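Side-chain contact in probable enoyl-CoA hydratase/isomerase (Pseudomonas aeruginosa, PDB 7BOR), which binds coenzyme A and, as a member of the crotonase family, probably acts as a delta(3)-delta(2)-enoyl-CoA isomerase: residues P74-S79 with R83-L88. Sequence-based numbering, arbitrary orientation.
Sequences PSLRDS and RFMSAL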
# COMPACT_ATOMS: atom_id res chain seq x y z
N PRO A 74 1.14 16.35 -7.21
CA PRO A 74 1.32 16.61 -5.79
C PRO A 74 2.80 16.64 -5.41
O PRO A 74 3.61 15.88 -5.95
CB PRO A 74 0.60 15.43 -5.12
CG PRO A 74 0.85 14.29 -6.05
CD PRO A 74 0.90 14.91 -7.47
N SER A 75 3.14 17.58 -4.51
CA SER A 75 4.30 17.42 -3.64
C SER A 75 4.01 16.28 -2.67
O SER A 75 3.06 16.37 -1.88
CB SER A 75 4.57 18.70 -2.85
OG SER A 75 5.35 18.43 -1.68
N LEU A 76 4.81 15.21 -2.73
CA LEU A 76 4.45 14.03 -1.96
C LEU A 76 4.34 14.35 -0.48
O LEU A 76 3.35 13.97 0.16
CB LEU A 76 5.44 12.90 -2.21
CG LEU A 76 4.83 11.81 -3.11
CD1 LEU A 76 4.38 12.45 -4.43
CD2 LEU A 76 5.80 10.67 -3.37
N ARG A 77 5.30 15.10 0.09
CA ARG A 77 5.22 15.43 1.51
C ARG A 77 3.83 15.97 1.87
O ARG A 77 3.07 15.36 2.64
CB ARG A 77 6.27 16.48 1.89
CG ARG A 77 7.68 16.28 1.40
CD ARG A 77 8.50 17.56 1.68
NE ARG A 77 9.91 17.39 1.33
CZ ARG A 77 10.85 16.99 2.18
NH1 ARG A 77 10.51 16.74 3.45
NH2 ARG A 77 12.11 16.86 1.77
N ASP A 78 3.49 17.13 1.32
CA ASP A 78 2.32 17.90 1.74
C ASP A 78 1.26 17.72 0.66
O ASP A 78 1.19 18.48 -0.30
CB ASP A 78 2.73 19.35 2.00
CG ASP A 78 3.81 19.45 3.10
OD1 ASP A 78 3.45 19.18 4.28
OD2 ASP A 78 5.00 19.74 2.79
N SER A 79 0.47 16.66 0.82
CA SER A 79 -0.55 16.23 -0.13
C SER A 79 -1.37 15.13 0.54
O SER A 79 -0.94 14.55 1.55
CB SER A 79 0.08 15.68 -1.42
OG SER A 79 1.06 14.66 -1.16
N ARG A 83 -0.07 12.29 3.17
CA ARG A 83 -0.69 12.10 4.48
C ARG A 83 -1.14 10.66 4.66
O ARG A 83 -1.04 10.11 5.77
CB ARG A 83 -1.88 13.06 4.65
CG ARG A 83 -1.43 14.52 4.85
CD ARG A 83 -2.59 15.51 5.13
NE ARG A 83 -3.44 15.82 3.99
CZ ARG A 83 -3.16 16.74 3.08
NH1 ARG A 83 -2.04 17.43 3.18
NH2 ARG A 83 -4.00 16.99 2.09
N PHE A 84 -1.61 10.02 3.58
CA PHE A 84 -1.91 8.59 3.68
C PHE A 84 -0.63 7.80 3.98
O PHE A 84 -0.62 6.96 4.88
CB PHE A 84 -2.56 8.05 2.42
CG PHE A 84 -2.56 6.55 2.38
CD1 PHE A 84 -3.34 5.83 3.29
CD2 PHE A 84 -1.78 5.87 1.46
CE1 PHE A 84 -3.34 4.45 3.27
CE2 PHE A 84 -1.78 4.46 1.42
CZ PHE A 84 -2.56 3.76 2.33
N MET A 85 0.46 8.10 3.27
CA MET A 85 1.71 7.37 3.50
C MET A 85 2.17 7.51 4.94
O MET A 85 2.60 6.53 5.58
CB MET A 85 2.81 7.87 2.56
CG MET A 85 2.69 7.37 1.11
SD MET A 85 4.09 7.94 0.09
CE MET A 85 3.21 9.04 -0.93
N SER A 86 2.16 8.75 5.45
CA SER A 86 2.64 9.00 6.80
C SER A 86 1.76 8.29 7.80
O SER A 86 2.25 7.69 8.76
CB SER A 86 2.64 10.51 7.10
OG SER A 86 3.59 10.87 8.09
N ALA A 87 0.45 8.38 7.59
CA ALA A 87 -0.49 7.73 8.50
C ALA A 87 -0.28 6.21 8.56
O ALA A 87 -0.19 5.63 9.65
CB ALA A 87 -1.93 8.06 8.08
N LEU A 88 -0.20 5.54 7.42
CA LEU A 88 0.04 4.09 7.47
C LEU A 88 1.41 3.77 8.06
O LEU A 88 1.54 2.96 8.99
CB LEU A 88 -0.10 3.51 6.08
CG LEU A 88 0.01 1.99 5.92
CD1 LEU A 88 -1.06 1.29 6.67
CD2 LEU A 88 -0.05 1.72 4.43
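The amide of Arg83 donates to the carbonyl oxygen of Ser79, N to O 2.9 Å with an angle of 149° at the hydrogen, and so starts the backbone bonding of helix 80-90 directly where the preceding loop ends. Residues 74-79 are irregular, and their closest CA pairing with the helix is Ser79 with Arg83, 6.2 Å apart. Ser79 is extended and occupies the N-cap; its OG accepts from the amide of Gly82, in the first turn. The same hydroxyl lies 2.7 Å from Ser75 O and also 2.7 Å from Leu76 O, two carbonyls that compete for its single proton.

With CG of Arg83 anti to its carbonyl carbon and the chain bent at chi3 (-73°), the side chain folds back over the residue that caps its helix: CG touches Ser79 O at 3.3 Å, and the guanidinium lies with one face across that oxygen, which stands 3.4 Å above the plane, over its centre. The contact is therefore face-on and without a hydrogen bond, although the positive charge may still favour it. The Asp78 carboxylate is of opposite charge but not in contact, OD1 and NH1 of Arg83 being 5.9 Å apart.

In this crotonase fold the loop links helix 66-71, which begins at Ile66, one of the CoA-binding residues with Ser62, Asn64 and Asp65, to helix 80-90. Apolar packing joins the two segments on their buried side, where the bent end of Met85 brings its CE methyl to both CG and CD2 of Leu76, each 3.9 Å away. Leu76 also packs on Phe229 of helix 200-233, and Met85 on Phe138. Arg77 points away from helix 80-90 and forms a salt bridge with Asp227, tying the loop to helix 200-233.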